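Local atomic coordinates of isoform A of Peptidoglycan-recognition protein LB (Drosophila melanogaster, PDB entry 7NSZ), a protein that hydrolyses bacterial peptidoglycan as a zinc-dependent N-acetylmuramoyl-L-alanine amidase, turning immunologically active fragments into inactive ones in Drosophila innate immunity. Residues I42-Y47 with G100-K105; H154-D159 with R166-I171. The protein carries 1 engineered substitution. All blocks are in the same frame, centred on the assembly; numbering follows the deposited sequence.

Contact 1 (I42-Y47 with G100-K105); sequences IIHHSY and GAHAPK. With ZN (zinc ion), chain B.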
loop_
_atom_site.group_PDB
_atom_site.type_symbol
_atom_site.label_atom_id
_atom_site.label_comp_id
_atom_site.label_asym_id
_atom_site.label_seq_id
_atom_site.Cartn_x
_atom_site.Cartn_y
_atom_site.Cartn_z
ATOM N N ILE A 42 0.524 -4.244 -5.157
ATOM C CA ILE A 42 -0.854 -3.737 -5.405
ATOM C C ILE A 42 -0.950 -2.353 -4.819
ATOM O O ILE A 42 -0.698 -2.133 -3.617
ATOM C CB ILE A 42 -1.945 -4.614 -4.796
ATOM C CG1 ILE A 42 -1.702 -6.095 -4.994
ATOM C CG2 ILE A 42 -3.319 -4.179 -5.235
ATOM C CD1 ILE A 42 -1.668 -6.528 -6.384
ATOM N N ILE A 43 -1.367 -1.402 -5.629
ATOM C CA ILE A 43 -1.541 0.004 -5.220
ATOM C C ILE A 43 -2.979 0.307 -4.871
ATOM O O ILE A 43 -3.904 -0.106 -5.602
ATOM C CB ILE A 43 -1.045 0.974 -6.322
ATOM C CG1 ILE A 43 0.395 0.686 -6.728
ATOM C CG2 ILE A 43 -1.247 2.401 -5.918
ATOM C CD1 ILE A 43 1.405 0.775 -5.614
ATOM N N HIS A 44 -3.163 1.019 -3.786
ATOM C CA HIS A 44 -4.449 1.478 -3.226
ATOM C C HIS A 44 -4.424 2.961 -2.975
ATOM O O HIS A 44 -3.330 3.557 -2.776
ATOM C CB HIS A 44 -4.755 0.732 -1.890
ATOM C CG HIS A 44 -4.685 -0.741 -1.992
ATOM N ND1 HIS A 44 -5.859 -1.462 -2.200
ATOM C CD2 HIS A 44 -3.724 -1.656 -1.840
ATOM C CE1 HIS A 44 -5.605 -2.725 -2.189
ATOM N NE2 HIS A 44 -4.285 -2.923 -1.982
ATOM N N HIS A 45 -5.621 3.562 -2.859
ATOM C CA HIS A 45 -5.811 4.824 -2.146
ATOM C C HIS A 45 -6.633 4.536 -0.895
ATOM O O HIS A 45 -7.265 3.473 -0.780
ATOM C CB HIS A 45 -6.397 5.989 -2.972
ATOM C CG HIS A 45 -7.852 5.865 -3.267
ATOM N ND1 HIS A 45 -8.511 6.965 -3.778
ATOM C CD2 HIS A 45 -8.725 4.856 -3.228
ATOM C CE1 HIS A 45 -9.756 6.607 -3.995
ATOM N NE2 HIS A 45 -9.912 5.355 -3.740
ATOM N N SER A 46 -6.612 5.461 0.046
ATOM C CA SER A 46 -7.391 5.233 1.278
ATOM C C SER A 46 -8.831 5.720 1.115
ATOM O O SER A 46 -9.721 5.158 1.788
ATOM C CB SER A 46 -6.764 5.877 2.507
ATOM O OG SER A 46 -6.641 7.286 2.372
ATOM N N TYR A 47 -9.037 6.742 0.296
ATOM C CA TYR A 47 -10.312 7.515 0.098
ATOM C C TYR A 47 -10.624 8.379 1.327
ATOM O O TYR A 47 -10.655 9.597 1.207
ATOM C CB TYR A 47 -11.463 6.601 -0.337
ATOM C CG TYR A 47 -12.757 7.352 -0.469
ATOM C CD1 TYR A 47 -12.906 8.341 -1.431
ATOM C CD2 TYR A 47 -13.726 7.231 0.510
ATOM C CE1 TYR A 47 -14.048 9.126 -1.465
ATOM C CE2 TYR A 47 -14.883 8.001 0.483
ATOM C CZ TYR A 47 -15.023 8.968 -0.497
ATOM O OH TYR A 47 -16.169 9.715 -0.555
ATOM N N GLY A 100 -1.557 -9.906 4.002
ATOM C CA GLY A 100 -2.352 -8.676 4.114
ATOM C C GLY A 100 -3.834 -8.930 4.143
ATOM O O GLY A 100 -4.261 -10.112 4.156
ATOM N N ALA A 101 -4.614 -7.866 4.184
ATOM C CA ALA A 101 -6.083 -7.948 4.051
ATOM C C ALA A 101 -6.522 -6.797 3.171
ATOM O O ALA A 101 -7.423 -6.033 3.495
ATOM C CB ALA A 101 -6.775 -7.838 5.404
ATOM N N HIS A 102 -5.885 -6.703 2.006
ATOM C CA HIS A 102 -6.113 -5.577 1.075
ATOM C C HIS A 102 -6.552 -6.040 -0.314
ATOM O O HIS A 102 -7.089 -5.202 -1.009
ATOM C CB HIS A 102 -4.879 -4.652 1.023
ATOM C CG HIS A 102 -3.666 -5.310 0.468
ATOM N ND1 HIS A 102 -3.367 -5.381 -0.886
ATOM C CD2 HIS A 102 -2.717 -6.051 1.090
ATOM C CE1 HIS A 102 -2.309 -6.159 -1.031
ATOM N NE2 HIS A 102 -1.901 -6.634 0.179
ATOM N N ALA A 103 -6.213 -7.227 -0.747
ATOM C CA ALA A 103 -6.484 -7.625 -2.143
ATOM C C ALA A 103 -6.753 -9.120 -2.164
ATOM O O ALA A 103 -5.844 -9.905 -2.158
ATOM C CB ALA A 103 -5.307 -7.277 -3.013
ATOM N N PRO A 104 -8.053 -9.506 -2.186
ATOM C CA PRO A 104 -8.398 -10.941 -2.258
ATOM C C PRO A 104 -7.641 -11.684 -3.364
ATOM O O PRO A 104 -7.539 -11.161 -4.469
ATOM C CB PRO A 104 -9.916 -10.893 -2.513
ATOM C CG PRO A 104 -10.379 -9.588 -1.897
ATOM C CD PRO A 104 -9.210 -8.616 -2.121
ATOM N N LYS A 105 -7.116 -12.846 -3.033
ATOM C CA LYS A 105 -6.354 -13.755 -3.912
ATOM C C LYS A 105 -4.905 -13.286 -4.039
ATOM O O LYS A 105 -4.095 -14.075 -4.565
ATOM C CB LYS A 105 -6.927 -13.851 -5.339
ATOM C CG LYS A 105 -8.403 -14.124 -5.489
ATOM C CD LYS A 105 -8.697 -15.488 -5.052
ATOM C CE LYS A 105 -10.102 -15.928 -5.400
ATOM N NZ LYS A 105 -10.285 -17.356 -5.097
HETATM ZN ZN ZN B . -7.753 -0.688 -2.525
#

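Contact 2 (H154-D159 with R166-I171); sequences HRQVRD and RLFAEI. With ZN (zinc ion), chain B.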
loop_
_atom_site.group_PDB
_atom_site.type_symbol
_atom_site.label_atom_id
_atom_site.label_comp_id
_atom_site.label_asym_id
_atom_site.label_seq_id
_atom_site.Cartn_x
_atom_site.Cartn_y
_atom_site.Cartn_z
ATOM N N HIS A 154 -5.666 -2.088 -7.274
ATOM C CA HIS A 154 -6.737 -2.908 -6.671
ATOM C C HIS A 154 -7.885 -3.193 -7.637
ATOM O O HIS A 154 -8.328 -4.332 -7.677
ATOM C CB HIS A 154 -7.191 -2.198 -5.420
ATOM C CG HIS A 154 -8.082 -2.955 -4.493
ATOM N ND1 HIS A 154 -8.572 -2.396 -3.353
ATOM C CD2 HIS A 154 -8.697 -4.149 -4.587
ATOM C CE1 HIS A 154 -9.396 -3.240 -2.766
ATOM N NE2 HIS A 154 -9.460 -4.331 -3.457
ATOM N N ARG A 155 -8.265 -2.196 -8.431
ATOM C CA ARG A 155 -9.421 -2.329 -9.360
ATOM C C ARG A 155 -9.145 -3.440 -10.371
ATOM O O ARG A 155 -10.137 -3.851 -11.013
ATOM C CB ARG A 155 -9.675 -0.997 -10.051
ATOM C CG ARG A 155 -8.519 -0.484 -10.878
ATOM C CD ARG A 155 -8.908 0.605 -11.880
ATOM N NE ARG A 155 -9.439 1.750 -11.169
ATOM C CZ ARG A 155 -9.993 2.811 -11.755
ATOM N NH1 ARG A 155 -9.968 2.891 -13.075
ATOM N NH2 ARG A 155 -10.511 3.786 -11.055
ATOM N N GLN A 156 -7.939 -3.899 -10.634
ATOM C CA GLN A 156 -7.669 -4.973 -11.598
ATOM C C GLN A 156 -7.993 -6.341 -11.034
ATOM O O GLN A 156 -8.068 -7.288 -11.847
ATOM C CB GLN A 156 -6.218 -4.873 -12.044
ATOM C CG GLN A 156 -5.981 -3.610 -12.845
ATOM C CD GLN A 156 -4.533 -3.469 -13.204
ATOM O OE1 GLN A 156 -3.697 -2.956 -12.441
ATOM N NE2 GLN A 156 -4.132 -3.937 -14.368
ATOM N N VAL A 157 -8.223 -6.470 -9.721
ATOM C CA VAL A 157 -8.435 -7.826 -9.134
ATOM C C VAL A 157 -9.780 -7.904 -8.391
ATOM O O VAL A 157 -10.059 -9.013 -7.909
ATOM C CB VAL A 157 -7.216 -8.229 -8.276
ATOM C CG1 VAL A 157 -5.927 -8.042 -9.085
ATOM C CG2 VAL A 157 -7.090 -7.455 -6.975
ATOM N N ARG A 158 -10.487 -6.791 -8.244
ATOM C CA ARG A 158 -11.787 -6.801 -7.537
ATOM C C ARG A 158 -12.622 -5.683 -8.076
ATOM O O ARG A 158 -12.143 -4.738 -8.721
ATOM C CB ARG A 158 -11.629 -6.587 -6.030
ATOM C CG ARG A 158 -11.096 -7.800 -5.296
ATOM C CD ARG A 158 -12.032 -8.968 -5.342
ATOM N NE ARG A 158 -13.387 -8.628 -4.955
ATOM C CZ ARG A 158 -14.436 -9.391 -5.212
ATOM N NH1 ARG A 158 -14.261 -10.569 -5.800
ATOM N NH2 ARG A 158 -15.634 -8.940 -4.886
ATOM N N ASP A 159 -13.919 -5.791 -7.812
ATOM C CA ASP A 159 -14.851 -4.763 -8.263
ATOM C C ASP A 159 -14.735 -3.571 -7.323
ATOM O O ASP A 159 -15.454 -3.525 -6.320
ATOM C CB ASP A 159 -16.244 -5.373 -8.334
ATOM C CG ASP A 159 -17.340 -4.386 -8.634
ATOM O OD1 ASP A 159 -17.063 -3.358 -9.305
ATOM O OD2 ASP A 159 -18.491 -4.718 -8.250
ATOM N N ARG A 166 -7.429 8.736 -11.402
ATOM C CA ARG A 166 -6.223 9.535 -11.695
ATOM C C ARG A 166 -4.959 8.775 -11.255
ATOM O O ARG A 166 -3.962 8.743 -12.032
ATOM C CB ARG A 166 -6.303 10.917 -11.052
ATOM C CG ARG A 166 -5.185 11.871 -11.464
ATOM C CD ARG A 166 -5.160 12.182 -12.950
ATOM N NE ARG A 166 -3.949 12.830 -13.396
ATOM C CZ ARG A 166 -2.858 12.185 -13.814
ATOM N NH1 ARG A 166 -2.825 10.860 -13.726
ATOM N NH2 ARG A 166 -1.801 12.861 -14.282
ATOM N N LEU A 167 -4.940 8.228 -10.035
ATOM C CA LEU A 167 -3.740 7.478 -9.581
ATOM C C LEU A 167 -3.617 6.182 -10.381
ATOM O O LEU A 167 -2.509 5.786 -10.680
ATOM C CB LEU A 167 -3.886 7.241 -8.080
ATOM C CG LEU A 167 -2.783 6.385 -7.459
ATOM C CD1 LEU A 167 -1.375 6.871 -7.764
ATOM C CD2 LEU A 167 -3.026 6.284 -5.948
ATOM N N PHE A 168 -4.731 5.586 -10.808
ATOM C CA PHE A 168 -4.651 4.406 -11.680
ATOM C C PHE A 168 -3.901 4.780 -12.987
ATOM O O PHE A 168 -3.053 4.046 -13.478
ATOM C CB PHE A 168 -6.022 3.797 -11.964
ATOM C CG PHE A 168 -5.842 2.475 -12.669
ATOM C CD1 PHE A 168 -5.316 1.384 -12.010
ATOM C CD2 PHE A 168 -6.275 2.279 -13.980
ATOM C CE1 PHE A 168 -5.119 0.172 -12.637
ATOM C CE2 PHE A 168 -6.085 1.057 -14.595
ATOM C CZ PHE A 168 -5.546 -0.006 -13.934
ATOM N N ALA A 169 -4.289 5.908 -13.599
ATOM C CA ALA A 169 -3.630 6.334 -14.854
ATOM C C ALA A 169 -2.153 6.589 -14.592
ATOM O O ALA A 169 -1.295 6.249 -15.443
ATOM C CB ALA A 169 -4.329 7.554 -15.416
ATOM N N GLU A 170 -1.797 7.159 -13.452
ATOM C CA GLU A 170 -0.396 7.394 -13.099
ATOM C C GLU A 170 0.344 6.055 -13.020
ATOM O O GLU A 170 1.437 5.935 -13.579
ATOM C CB GLU A 170 -0.345 8.161 -11.773
ATOM C CG GLU A 170 1.044 8.290 -11.155
ATOM C CD GLU A 170 2.111 9.026 -11.932
ATOM O OE1 GLU A 170 1.740 9.958 -12.716
ATOM O OE2 GLU A 170 3.306 8.755 -11.702
ATOM N N ILE A 171 -0.151 5.098 -12.219
ATOM C CA ILE A 171 0.635 3.860 -12.009
ATOM C C ILE A 171 0.710 3.065 -13.303
ATOM O O ILE A 171 1.609 2.252 -13.488
ATOM C CB ILE A 171 0.127 2.968 -10.841
ATOM C CG1 ILE A 171 -1.227 2.317 -11.131
ATOM C CG2 ILE A 171 0.123 3.800 -9.566
ATOM C CD1 ILE A 171 -1.681 1.323 -10.042
HETATM ZN ZN ZN B . -7.753 -0.688 -2.525
#

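Contact 1 (I42-Y47 with G100-K105)
His44 and His102 meet where the end of strand 38-45 runs past the irregular loop 100-105, their CA atoms 8.4 Å apart, while Ile42 faces Ala103 at a CA separation of 7.6 Å. The strand lies inside the mixed sheet of the type 2 amidase fold, and the side chain of His44 rises from it to bind the catalytic zinc ion through ND1 at 2.1 Å. Once ND1 is given to the metal, NE2 of His44 carries the proton and donates it to His102 ND1 over 2.8 Å, a somewhat bent bond with an N-H...N angle of 147°. The two imidazoles touch rim to rim with their planes nearly perpendicular, at 88°, and each bonding nitrogen is tilted out of the plane of the other ring. Histidine suits both places, since one ring can serve metal and partner at once and the other offers an acceptor nitrogen. His102 is therefore a second-shell residue that, together with the metal bond, helps to fix the rotation of the His44 ring. With CG between the backbone N and the carbonyl carbon (chi1 64°), it presents ND1 to His44. A leucine in its place would probably leave His44 NE2 without this acceptor and its ring oriented by the metal bond with less help. Asn107 OD1 accepts hydrogen bonds from the backbone N of both His102 and Ala103. Beside the polar pair, Ile42 brings its CG1 up to the rim of the His102 ring, 4.0 Å from CE1, and to 4.3 Å from Ala103 CB.

Contact 2 (H154-D159 with R166-I171)
Phe168 of helix 165-171 turns one face of its ring to Arg155, in the turn that follows strand 149-153 of the amidase fold and begins with the zinc ligand His154. The face contact is a CH-pi interaction: Arg155 CD stands 3.6 Å from the centroid of the Phe168 ring, only 8° off the ring normal, almost squarely over the centre. From there the arginine chain bends at chi3, bringing the guanidinium alongside the CB end of the phenylalanine, with Arg155 NE and CZ each 4.1 Å from Phe168 CB. The guanidinium and ring planes are 23° apart, and Phe168 CB lies over the rim of one guanidinium face. Arginine suits this partly exposed site because its methylenes can cover an aromatic face while its polar end reaches past it.

Gln156 approaches the same ring from its edge. Its extended chain brings OE1 to 3.4 Å from Phe168 CE1, with the amide steeply inclined to the ring. Phe168 is thus held on a face by one residue and at its rim by the next. Its CB already points toward the turn, and with CG anti to the backbone N (chi1 -171°) the ring extends to meet Arg155 and Gln156.

The polar ends have partners further out. Arg155 NH2 donates to the carbonyl of Glu161, close to the zinc ligand Cys162, while Gln156 OE1 accepts the N-H of Gly153 and its NE2 binds Thr178 O, as well as a buffer molecule probably from crystallisation. These bonds fix the polar ends and so probably help to keep both side chains against the phenylalanine. The turn itself is closed by its backbone, Val157 N donating to His154 O over 3.0 Å.

The centres of contact 1 and contact 2 lie about 10 Å apart, and the zinc site joins them. His44 ND1 of contact 1 and His154 ND1 of contact 2, 3.1 Å from each other, both bind the ion. Cys162 SG is the third protein ligand. The backbones meet too: Ile43 O and His154 N, 3.1 Å apart, probably form a hydrogen bond where strands 38-45 and 149-153 run parallel. Contact 1 supports the His44 ligand through its ring, whereas contact 2 joins the two residues after His154 to Phe168 of helix 165-171. Phe80, an engineered substitution at a position inferred to be essential for coordinating the zinc-bound water, also meets the His44 ring.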